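4-aminobutyrate transaminase (Acinetobacter baumannii, PDB 6WOP) probably catalyses the pyridoxal 5'-phosphate-dependent transfer of the amino group of 4-aminobutyrate to 2-oxoglutarate, as a class-III aminotransferase. Local coordinates at residues Arg97-Gly102 with Ala254-Glu259; Arg225-Cys230 with Ile235-Asp240; Ser244-Ala247 with Lys251-Ala254; Ala91-Glu96 with Val312-Glu317; Pro208-Gly211 with Phe215-Val218. One frame throughout, in Å; residues are numbered along the deposited sequence.

Contact 1 of 5, residues Arg97-Gly102 with Ala254-Glu259; sequences RAPIAG and AMNHYE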
# COMPACT_ATOMS: atom_id res chain seq x y z
N ARG A 97 -23.84 29.36 -4.67
CA ARG A 97 -24.85 28.63 -3.93
C ARG A 97 -24.32 27.66 -2.88
O ARG A 97 -25.08 27.27 -1.97
CB ARG A 97 -25.68 27.85 -4.94
CG ARG A 97 -26.54 28.77 -5.81
CD ARG A 97 -27.11 28.02 -7.05
NE ARG A 97 -28.12 28.84 -7.76
CZ ARG A 97 -27.80 29.92 -8.48
NH1 ARG A 97 -26.51 30.26 -8.62
NH2 ARG A 97 -28.76 30.68 -9.08
N ALA A 98 -23.08 27.27 -2.97
CA ALA A 98 -22.57 26.16 -2.15
C ALA A 98 -22.29 26.64 -0.73
O ALA A 98 -21.81 27.76 -0.55
CB ALA A 98 -21.28 25.60 -2.73
N PRO A 99 -22.54 25.82 0.28
CA PRO A 99 -22.26 26.26 1.66
C PRO A 99 -20.79 26.08 2.05
O PRO A 99 -20.39 25.14 2.72
CB PRO A 99 -23.18 25.36 2.50
CG PRO A 99 -23.46 24.16 1.63
CD PRO A 99 -23.43 24.64 0.19
N ILE A 100 -19.97 27.05 1.66
CA ILE A 100 -18.51 27.04 1.80
C ILE A 100 -18.16 28.33 2.53
O ILE A 100 -18.69 29.40 2.21
CB ILE A 100 -17.79 26.98 0.43
CG1 ILE A 100 -18.03 25.62 -0.29
CG2 ILE A 100 -16.24 27.36 0.58
CD1 ILE A 100 -17.48 24.41 0.55
N ALA A 101 -17.25 28.25 3.48
CA ALA A 101 -16.84 29.43 4.23
C ALA A 101 -15.81 30.22 3.42
O ALA A 101 -14.72 29.70 3.12
CB ALA A 101 -16.26 29.02 5.59
N GLY A 102 -16.14 31.48 3.10
CA GLY A 102 -15.23 32.34 2.37
C GLY A 102 -15.38 32.08 0.89
O GLY A 102 -16.27 31.33 0.50
N ALA A 254 -27.76 18.99 1.00
CA ALA A 254 -28.11 18.55 2.35
C ALA A 254 -27.35 19.35 3.40
O ALA A 254 -27.86 19.60 4.48
CB ALA A 254 -27.79 17.06 2.49
N MET A 255 -26.12 19.76 3.09
CA MET A 255 -25.32 20.51 4.06
C MET A 255 -25.96 21.85 4.36
O MET A 255 -25.67 22.47 5.39
CB MET A 255 -23.90 20.72 3.51
CG MET A 255 -23.00 19.49 3.51
SD MET A 255 -22.82 18.78 5.17
CE MET A 255 -22.00 20.17 5.99
N ASN A 256 -26.90 22.30 3.50
CA ASN A 256 -27.59 23.56 3.81
C ASN A 256 -28.48 23.46 5.03
O ASN A 256 -28.90 24.50 5.54
CB ASN A 256 -28.46 24.03 2.65
CG ASN A 256 -27.62 24.66 1.54
OD1 ASN A 256 -27.76 24.33 0.36
ND2 ASN A 256 -26.83 25.66 1.92
N HIS A 257 -28.80 22.26 5.49
CA HIS A 257 -29.58 22.11 6.72
C HIS A 257 -28.74 22.30 7.98
O HIS A 257 -29.31 22.25 9.08
CB HIS A 257 -30.22 20.73 6.80
CG HIS A 257 -31.15 20.42 5.65
ND1 HIS A 257 -32.52 20.52 5.76
CD2 HIS A 257 -30.89 19.99 4.40
CE1 HIS A 257 -33.07 20.18 4.60
NE2 HIS A 257 -32.10 19.82 3.76
N TYR A 258 -27.43 22.50 7.86
CA TYR A 258 -26.53 22.44 9.00
C TYR A 258 -25.74 23.73 9.12
O TYR A 258 -25.44 24.38 8.12
CB TYR A 258 -25.59 21.24 8.88
CG TYR A 258 -26.33 19.91 8.82
CD1 TYR A 258 -26.63 19.18 10.01
CD2 TYR A 258 -26.71 19.36 7.62
CE1 TYR A 258 -27.30 17.97 9.94
CE2 TYR A 258 -27.35 18.16 7.56
CZ TYR A 258 -27.68 17.49 8.70
OH TYR A 258 -28.35 16.31 8.63
N GLU A 259 -25.43 24.08 10.37
CA GLU A 259 -24.55 25.21 10.69
C GLU A 259 -23.12 24.90 10.28
O GLU A 259 -22.37 25.80 9.88
CB GLU A 259 -24.59 25.48 12.20
CG GLU A 259 -25.81 26.25 12.66
CD GLU A 259 -25.59 26.80 14.07
OE1 GLU A 259 -24.43 26.75 14.58
OE2 GLU A 259 -26.59 27.31 14.64
O HOH W 1 -27.50 26.48 -1.67
O HOH W 2 -25.42 27.91 0.85
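With its CG turned beside the backbone N and away from the carbonyl carbon (chi1 -77°), Asn256 holds its carboxamide against the ring of Pro99. Met255 has nearly the same first torsion (-74°); its CB faces the proline, and the bends at chi2 and chi3 carry the sulfur end away from it. The Pro99 ring crosses both side chains at about a right angle. Its CG lies 3.9 Å from Met255 CB, and its CB comes within 3.7 Å of Asn256 ND2. No direct hydrogen bond joins 97-102 to 254-259, and two waters supply the polar link. One donates to Arg97 O at 2.6 Å and to Asn256 OD1 at 3.0 Å. The other also donates to Arg97 O, but accepts from Asn256 ND2 at 2.9 Å. Both ends of the amide are thereby tied to one carbonyl, close to where helix 85-97 gives out. Asn256 OD1 also receives the N-H of Phe253, which helps to fix the rotation of the amide. Pro99, at the centre of an inverse gamma turn, brings the chain round toward strand 104-109. The contact joins the loop that leads from helix 85-97 into strand 104-109 to the connection between strands 236-240 and 264-267, all three strands belonging to one mixed sheet: Pro99 rests on Ile265 of strand 264-267, Ala98 on Val281 of strand 278-283, and Met255 on Leu223 of helix 220-233.

Contact 2 of 5, residues Arg225-Cys230 with Ile235-Asp240; sequences RLRAIC and ILLVAD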
# COMPACT_ATOMS: atom_id res chain seq x y z
N ARG A 225 -19.28 18.16 16.17
CA ARG A 225 -18.15 17.53 16.84
C ARG A 225 -17.05 17.10 15.85
O ARG A 225 -15.90 17.29 16.08
CB ARG A 225 -18.60 16.44 17.75
CG ARG A 225 -19.29 17.01 18.96
CD ARG A 225 -19.96 15.98 19.79
NE ARG A 225 -19.04 15.09 20.43
CZ ARG A 225 -19.40 14.01 21.08
NH1 ARG A 225 -20.66 13.71 21.20
NH2 ARG A 225 -18.51 13.25 21.62
N LEU A 226 -17.48 16.53 14.75
CA LEU A 226 -16.50 16.19 13.71
C LEU A 226 -15.76 17.42 13.21
O LEU A 226 -14.56 17.37 12.97
CB LEU A 226 -17.20 15.47 12.55
CG LEU A 226 -16.34 14.59 11.65
CD1 LEU A 226 -15.64 13.52 12.49
CD2 LEU A 226 -17.26 13.95 10.63
N ARG A 227 -16.48 18.51 12.97
CA ARG A 227 -15.84 19.75 12.54
C ARG A 227 -14.79 20.21 13.55
O ARG A 227 -13.67 20.60 13.18
CB ARG A 227 -16.94 20.82 12.36
CG ARG A 227 -16.47 22.25 11.94
CD ARG A 227 -16.07 22.27 10.45
NE ARG A 227 -14.63 22.02 10.27
CZ ARG A 227 -14.05 21.93 9.07
NH1 ARG A 227 -14.78 22.05 7.93
NH2 ARG A 227 -12.75 21.73 9.00
N ALA A 228 -15.12 20.15 14.83
CA ALA A 228 -14.15 20.59 15.84
C ALA A 228 -12.91 19.68 15.84
O ALA A 228 -11.77 20.17 16.01
CB ALA A 228 -14.80 20.63 17.23
N ILE A 229 -13.08 18.38 15.63
CA ILE A 229 -11.92 17.47 15.56
C ILE A 229 -11.06 17.79 14.35
O ILE A 229 -9.82 17.88 14.45
CB ILE A 229 -12.38 16.01 15.54
CG1 ILE A 229 -12.89 15.58 16.92
CG2 ILE A 229 -11.28 15.05 14.98
CD1 ILE A 229 -13.72 14.30 16.89
N CYS A 230 -11.70 17.95 13.17
CA CYS A 230 -10.92 18.36 12.00
C CYS A 230 -10.18 19.68 12.22
O CYS A 230 -8.99 19.81 11.90
CB CYS A 230 -11.82 18.48 10.77
SG CYS A 230 -12.30 16.83 10.16
N ILE A 235 -7.31 18.67 9.71
CA ILE A 235 -7.86 17.71 8.75
C ILE A 235 -8.96 18.42 7.94
O ILE A 235 -9.72 19.20 8.53
CB ILE A 235 -8.42 16.48 9.49
CG1 ILE A 235 -7.30 15.77 10.30
CG2 ILE A 235 -9.12 15.51 8.48
CD1 ILE A 235 -7.83 14.84 11.32
N LEU A 236 -9.12 18.10 6.64
CA LEU A 236 -10.28 18.63 5.91
C LEU A 236 -11.56 17.81 6.09
O LEU A 236 -11.55 16.58 6.12
CB LEU A 236 -10.00 18.71 4.41
CG LEU A 236 -8.85 19.68 4.15
CD1 LEU A 236 -8.40 19.54 2.69
CD2 LEU A 236 -9.17 21.20 4.47
N LEU A 237 -12.72 18.50 6.06
CA LEU A 237 -13.99 17.81 6.15
C LEU A 237 -14.61 17.83 4.76
O LEU A 237 -14.77 18.91 4.19
CB LEU A 237 -14.91 18.49 7.16
CG LEU A 237 -16.32 17.88 7.34
CD1 LEU A 237 -16.23 16.45 7.79
CD2 LEU A 237 -17.12 18.71 8.41
N VAL A 238 -14.94 16.66 4.21
CA VAL A 238 -15.51 16.57 2.86
C VAL A 238 -16.93 16.05 2.96
O VAL A 238 -17.15 14.96 3.50
CB VAL A 238 -14.69 15.63 1.98
CG1 VAL A 238 -15.29 15.58 0.53
CG2 VAL A 238 -13.21 16.12 1.96
N ALA A 239 -17.90 16.77 2.40
CA ALA A 239 -19.28 16.31 2.33
C ALA A 239 -19.50 15.69 0.96
O ALA A 239 -19.36 16.38 -0.04
CB ALA A 239 -20.25 17.49 2.50
N ASP A 240 -19.84 14.40 0.90
CA ASP A 240 -20.12 13.76 -0.40
C ASP A 240 -21.62 13.88 -0.66
O ASP A 240 -22.43 13.17 -0.07
CB ASP A 240 -19.67 12.30 -0.38
CG ASP A 240 -19.95 11.57 -1.71
OD1 ASP A 240 -20.43 12.19 -2.70
OD2 ASP A 240 -19.71 10.37 -1.75
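Leu237 packs against Leu226 and Cys230 at the centre of this helix-on-strand contact, which belongs to the beta-alpha-beta unit running from strand 201-206 through helix 220-233 to the parallel strand 236-240. The helix and strand axes approach to 8.3 Å and run at 143°, the reversed course of a helix leading back to the next parallel strand. Leu237 CD1 meets Leu226 CD2 at 3.9 Å, the two side chains crossing at a slant. Cys230 SG touches Ile235 CG2 at 3.8 Å, and Ile204 of the neighbouring strand also reaches Leu226 and Cys230. Farther out, Arg227 is bent at chi2 and chi3, which turns its end forward along the helix and toward the strand, laying one face of its guanidinium over Leu237 CB, 3.6 Å from NH1. Its charge is met by Asp231 at NH2 and by Asp263 at NH1. Asp263 also accepts the backbone N-H of Leu237, so one carboxylate holds both the arginine and the strand residue beneath it. Where the helix nears its end, the chain turns sharply into the strand, and Ile235 N donates to Cys230 O at 3.0 Å, with an angle of 144° at the hydrogen.

Contact 3 of 5, residues Ser244-Ala247 with Lys251-Ala254; sequences SGFA and KLFA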
# COMPACT_ATOMS: atom_id res chain seq x y z
N SER A 244 -27.18 13.18 -2.42
CA SER A 244 -28.01 14.09 -1.61
C SER A 244 -28.26 15.46 -2.24
O SER A 244 -29.06 16.23 -1.69
CB SER A 244 -27.34 14.32 -0.25
OG SER A 244 -26.02 14.77 -0.45
N GLY A 245 -27.48 15.83 -3.26
CA GLY A 245 -27.43 17.19 -3.79
C GLY A 245 -28.58 17.50 -4.73
O GLY A 245 -29.42 16.66 -5.04
N PHE A 246 -28.61 18.78 -5.15
CA PHE A 246 -29.58 19.28 -6.13
C PHE A 246 -31.02 18.96 -5.75
O PHE A 246 -31.80 18.36 -6.52
CB PHE A 246 -29.18 18.79 -7.53
CG PHE A 246 -27.92 19.41 -7.88
CD1 PHE A 246 -27.93 20.69 -8.34
CD2 PHE A 246 -26.73 18.83 -7.50
CE1 PHE A 246 -26.79 21.40 -8.54
CE2 PHE A 246 -25.55 19.52 -7.67
CZ PHE A 246 -25.59 20.80 -8.23
N ALA A 247 -31.37 19.46 -4.55
CA ALA A 247 -32.73 19.69 -4.02
C ALA A 247 -33.36 18.44 -3.43
O ALA A 247 -34.47 18.53 -2.88
CB ALA A 247 -33.67 20.28 -5.08
N LYS A 251 -33.47 21.34 0.48
CA LYS A 251 -32.63 22.52 0.25
C LYS A 251 -31.67 22.09 -0.84
O LYS A 251 -31.60 20.91 -1.17
CB LYS A 251 -31.88 22.98 1.53
CG LYS A 251 -32.86 23.44 2.67
CD LYS A 251 -32.03 23.93 3.89
CE LYS A 251 -32.88 24.44 5.02
NZ LYS A 251 -33.70 25.59 4.53
N LEU A 252 -30.91 23.03 -1.42
CA LEU A 252 -30.16 22.64 -2.61
C LEU A 252 -29.15 21.55 -2.28
O LEU A 252 -29.09 20.50 -2.94
CB LEU A 252 -29.47 23.85 -3.21
CG LEU A 252 -28.78 23.63 -4.56
CD1 LEU A 252 -29.82 23.21 -5.62
CD2 LEU A 252 -28.04 24.89 -4.97
N PHE A 253 -28.39 21.75 -1.20
CA PHE A 253 -27.44 20.76 -0.66
C PHE A 253 -27.94 20.28 0.70
O PHE A 253 -28.45 21.07 1.49
CB PHE A 253 -26.07 21.38 -0.44
CG PHE A 253 -25.36 21.73 -1.74
CD1 PHE A 253 -24.68 20.77 -2.44
CD2 PHE A 253 -25.43 23.01 -2.25
CE1 PHE A 253 -24.07 21.07 -3.66
CE2 PHE A 253 -24.81 23.33 -3.46
CZ PHE A 253 -24.13 22.35 -4.15
N ALA A 254 -27.76 18.99 1.00
CA ALA A 254 -28.11 18.55 2.35
C ALA A 254 -27.35 19.35 3.40
O ALA A 254 -27.86 19.60 4.48
CB ALA A 254 -27.79 17.06 2.49
O HOH W 3 -30.48 18.45 -1.18
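Phe246 and Leu252 lie side by side and point the same way, so the leucine runs along the base of the aromatic side chain. Leu252 CD1 sits 4.0 Å from Phe246 CA and 4.2 Å from Phe246 CD1, approaching the ring obliquely. The branch gets there because CG of Leu252 is opposite its own backbone N (chi1 -173°), bringing the end of a side chain that starts away from Ser244-Ala247 back toward it. The ring of Phe253 lies obliquely to that of Phe246, centroids 5.8 Å apart and planes at 62°. At the other end, Ser244 CB meets Ala254 CB at 3.9 Å, while Ser244 OG turns to Glu241, whose OE1 also accepts the N-H of Ala254. The backbones are joined by a nearly straight bond from Ala247 N to Leu252 O, 3.0 Å long with 169° at the hydrogen. Ala247 CA adds a C-H...O contact to Lys251 O, and a water spans the carbonyl oxygens of Ser244 and Lys251. Both Phe246 and Ala247 have positive phi, which curls the chain tightly here. Ile94 of helix 85-97 packs on Phe246, and Ile316 of helix 303-318 on Phe246, Ala247 and Leu252. The arrangement is that of a compact, non-regular loop folded on itself between strands 236-240 and 264-267 of the large-domain sheet of a class-III aminotransferase.

Contact 4 of 5, residues Ala91-Glu96 with Val312-Glu317; sequences AERINE and VIDAIE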
# COMPACT_ATOMS: atom_id res chain seq x y z
N ALA A 91 -19.38 27.11 -12.84
CA ALA A 91 -18.59 27.22 -11.60
C ALA A 91 -19.05 28.42 -10.78
O ALA A 91 -19.28 28.30 -9.57
CB ALA A 91 -17.10 27.33 -11.96
N GLU A 92 -19.31 29.57 -11.46
CA GLU A 92 -19.75 30.77 -10.73
C GLU A 92 -21.07 30.52 -10.03
O GLU A 92 -21.27 30.93 -8.87
CB GLU A 92 -19.88 31.95 -11.72
CG GLU A 92 -18.57 32.45 -12.25
CD GLU A 92 -18.75 33.45 -13.40
OE1 GLU A 92 -19.75 33.35 -14.16
OE2 GLU A 92 -17.86 34.31 -13.55
N ARG A 93 -22.00 29.85 -10.72
CA ARG A 93 -23.31 29.60 -10.15
C ARG A 93 -23.25 28.64 -8.95
O ARG A 93 -23.99 28.80 -7.97
CB ARG A 93 -24.23 29.06 -11.25
CG ARG A 93 -24.54 30.17 -12.30
CD ARG A 93 -25.62 29.67 -13.30
NE ARG A 93 -26.98 29.77 -12.77
CZ ARG A 93 -28.03 29.11 -13.28
NH1 ARG A 93 -27.87 28.29 -14.35
NH2 ARG A 93 -29.23 29.32 -12.77
N ILE A 94 -22.42 27.62 -9.02
CA ILE A 94 -22.26 26.71 -7.87
C ILE A 94 -21.53 27.40 -6.75
O ILE A 94 -21.88 27.23 -5.57
CB ILE A 94 -21.52 25.43 -8.34
CG1 ILE A 94 -22.36 24.63 -9.36
CG2 ILE A 94 -21.13 24.51 -7.16
CD1 ILE A 94 -23.48 23.88 -8.72
N ASN A 95 -20.44 28.15 -7.07
CA ASN A 95 -19.72 28.88 -6.02
C ASN A 95 -20.68 29.78 -5.26
O ASN A 95 -20.58 29.94 -4.03
CB ASN A 95 -18.62 29.78 -6.59
CG ASN A 95 -17.46 29.01 -7.16
OD1 ASN A 95 -17.22 27.87 -6.77
ND2 ASN A 95 -16.75 29.62 -8.10
N GLU A 96 -21.61 30.41 -5.97
CA GLU A 96 -22.51 31.32 -5.29
C GLU A 96 -23.43 30.57 -4.32
O GLU A 96 -23.76 31.09 -3.25
CB GLU A 96 -23.35 32.06 -6.36
CG GLU A 96 -24.41 32.99 -5.77
CD GLU A 96 -25.53 33.25 -6.79
OE1 GLU A 96 -26.74 33.20 -6.41
OE2 GLU A 96 -25.19 33.47 -7.98
N VAL A 312 -30.80 22.59 -15.10
CA VAL A 312 -31.25 21.95 -13.85
C VAL A 312 -31.36 22.99 -12.73
O VAL A 312 -32.35 23.05 -11.97
CB VAL A 312 -30.26 20.84 -13.44
CG1 VAL A 312 -30.49 20.46 -11.94
CG2 VAL A 312 -30.39 19.62 -14.36
N ILE A 313 -30.32 23.81 -12.56
CA ILE A 313 -30.39 24.84 -11.54
C ILE A 313 -31.54 25.77 -11.83
O ILE A 313 -32.25 26.19 -10.91
CB ILE A 313 -29.05 25.58 -11.48
CG1 ILE A 313 -27.97 24.58 -11.07
CG2 ILE A 313 -29.14 26.87 -10.57
CD1 ILE A 313 -26.60 25.20 -11.11
N ASP A 314 -31.69 26.18 -13.09
CA ASP A 314 -32.82 27.05 -13.45
C ASP A 314 -34.12 26.42 -13.00
O ASP A 314 -35.01 27.08 -12.44
CB ASP A 314 -32.87 27.20 -14.98
CG ASP A 314 -31.84 28.16 -15.51
OD1 ASP A 314 -31.17 28.82 -14.70
OD2 ASP A 314 -31.73 28.28 -16.78
N ALA A 315 -34.28 25.12 -13.29
CA ALA A 315 -35.58 24.49 -13.04
C ALA A 315 -35.81 24.36 -11.55
O ALA A 315 -36.91 24.63 -11.06
CB ALA A 315 -35.64 23.10 -13.70
N ILE A 316 -34.77 23.97 -10.79
CA ILE A 316 -34.93 23.83 -9.35
C ILE A 316 -35.44 25.13 -8.74
O ILE A 316 -36.33 25.14 -7.88
CB ILE A 316 -33.59 23.39 -8.71
CG1 ILE A 316 -33.32 21.90 -9.05
CG2 ILE A 316 -33.56 23.67 -7.19
CD1 ILE A 316 -31.82 21.50 -8.70
N GLU A 317 -34.89 26.26 -9.19
CA GLU A 317 -35.25 27.53 -8.56
C GLU A 317 -36.53 28.11 -9.15
O GLU A 317 -37.35 28.69 -8.43
CB GLU A 317 -34.09 28.50 -8.68
CG GLU A 317 -32.84 27.87 -7.96
CD GLU A 317 -31.63 28.79 -7.88
OE1 GLU A 317 -31.59 29.77 -8.67
OE2 GLU A 317 -30.72 28.55 -7.04
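Helix segments 91-96 and 312-317 come nearest at Arg93 and Ile313, with Arg93 CA 8.6 Å from Ile313 CA. It is a loose helix-helix contact: the segment axes come no nearer than 12.3 Å and their directions differ by 39°, leaving long side chains to bridge the gap. Ile94 CD1 touches Ile313 CD1 at 4.1 Å on the inner side, where Phe246 also packs on Ile94. Toward the surface, Arg93 and Ile313 slide past each other in opposite directions. The arginine is stretched out except for a bend at chi3 (80°), and its guanidinium lies with one face over Ile313 CG2, which is set toward the rim of that face. Its NH1 is held by the carbonyl of His310, one turn before Asp314 on the same helix. One face thus rests on carbon while the N-H groups serve two acceptors, which fixes the rotation of the group. On the far flank of helix 85-97, Glu92 forms a salt bridge with Arg11 of the second subunit. Between the helices, Arg93 NH2 closes a salt bridge with Asp314 OD1 at 2.8 Å, with a bent angle of 141° at the hydrogen.

Contact 5 of 5, residues Pro208-Gly211 with Phe215-Val218; sequences PVQG and FNVV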
# COMPACT_ATOMS: atom_id res chain seq x y z
N PRO A 208 -23.64 13.46 4.07
CA PRO A 208 -24.61 14.00 5.05
C PRO A 208 -25.87 13.16 5.13
O PRO A 208 -26.51 13.14 6.18
CB PRO A 208 -24.96 15.41 4.53
CG PRO A 208 -24.00 15.73 3.43
CD PRO A 208 -23.32 14.41 2.97
N VAL A 209 -26.26 12.45 4.07
CA VAL A 209 -27.31 11.44 4.14
C VAL A 209 -26.75 10.20 3.43
O VAL A 209 -26.63 10.21 2.21
CB VAL A 209 -28.63 11.89 3.46
CG1 VAL A 209 -29.67 10.85 3.74
CG2 VAL A 209 -29.16 13.28 3.98
N GLN A 210 -26.41 9.13 4.16
CA GLN A 210 -25.81 8.01 3.43
C GLN A 210 -26.82 7.47 2.44
O GLN A 210 -27.99 7.33 2.77
CB GLN A 210 -25.41 6.86 4.36
CG GLN A 210 -24.29 7.23 5.26
CD GLN A 210 -23.77 6.01 5.99
OE1 GLN A 210 -24.57 5.22 6.62
NE2 GLN A 210 -22.45 5.84 5.97
N GLY A 211 -26.36 7.17 1.23
CA GLY A 211 -27.25 6.84 0.11
C GLY A 211 -27.49 5.34 0.02
O GLY A 211 -28.44 4.80 0.59
N PHE A 215 -30.11 5.59 3.57
CA PHE A 215 -30.68 6.89 3.86
C PHE A 215 -30.64 7.19 5.35
O PHE A 215 -31.67 7.34 5.99
CB PHE A 215 -32.13 7.00 3.33
CG PHE A 215 -32.22 7.25 1.82
CD1 PHE A 215 -31.22 6.91 0.99
CD2 PHE A 215 -33.40 7.79 1.25
CE1 PHE A 215 -31.28 7.12 -0.37
CE2 PHE A 215 -33.47 7.98 -0.13
CZ PHE A 215 -32.40 7.65 -0.93
N ASN A 216 -29.43 7.26 5.87
CA ASN A 216 -29.14 7.63 7.24
C ASN A 216 -28.77 9.11 7.29
O ASN A 216 -27.72 9.49 6.74
CB ASN A 216 -27.96 6.77 7.72
CG ASN A 216 -28.27 5.29 7.55
OD1 ASN A 216 -29.38 4.86 7.91
ND2 ASN A 216 -27.36 4.52 6.96
N VAL A 217 -29.55 9.91 8.04
CA VAL A 217 -29.36 11.36 8.09
C VAL A 217 -28.41 11.69 9.23
O VAL A 217 -28.62 11.24 10.35
CB VAL A 217 -30.71 12.10 8.27
CG1 VAL A 217 -30.47 13.56 8.44
CG2 VAL A 217 -31.57 11.87 7.05
N VAL A 218 -27.35 12.44 8.94
CA VAL A 218 -26.31 12.70 9.97
C VAL A 218 -26.89 13.62 11.03
O VAL A 218 -27.53 14.62 10.69
CB VAL A 218 -25.04 13.29 9.35
CG1 VAL A 218 -25.20 14.73 8.85
CG2 VAL A 218 -23.88 13.24 10.38
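Gln210 and Asn216 face each other in a short antiparallel beta hairpin, linked by backbone and side chain alike. Gln210 N donates to Asn216 O at 2.9 Å, and Val218 N reaches Pro208 O at 3.0 Å, nearly along the C=O axis. Gln210 O is served less well: the N-H groups of Phe215 and Asn216 both turn to it, and both bonds are weak. This is a G1 beta bulge, with two residues set opposite one, and Phe215 takes the positive phi (57°) of its first position. Beside the backbone, Asn216 ND2 donates to Gln210 OE1 at 2.9 Å, in the carbonyl plane and on a lone pair, although the two amides are turned 48° from each other. Gln210 NE2 is taken by Gly136 O, and Asn216 ND2 has a further weak bond to Gly213 O. On the opposite face, Val209 CG1 and Val217 CG2 lie 4.0 Å apart, pointing the same way, with Leu353 of strand 347-353 against both. The hairpin therefore has one polar and one apolar face. Since both ends of the buried Gln210 amide are hydrogen-bonded, its flip is decided, and the side-chain bond adds to the backbone bonds where the bulge makes those to Gln210 O weak.

Overall arrangement
Contacts 2, 3 and 5 are buried, whereas contacts 1 and 4 are only partly buried, and their chemistry differs accordingly: waters mediate contact 1 and a salt bridge crosses contact 4, while backbone bonds tie the other three. Contacts 1 and 3 share Ala254 and hold successive parts of one loop, with Pro99 packed on Phe253. Contact 4 covers contact 3 through Ile94 and Ile316, and the salt bridge from Arg97 to Glu317 connects it to contact 1. Pro208 of contact 5 touches Met255, Ala254 and Asp240, meeting contacts 1, 3 and 2. Contacts 2 and 4 do not touch, their centres being about 25 Å apart.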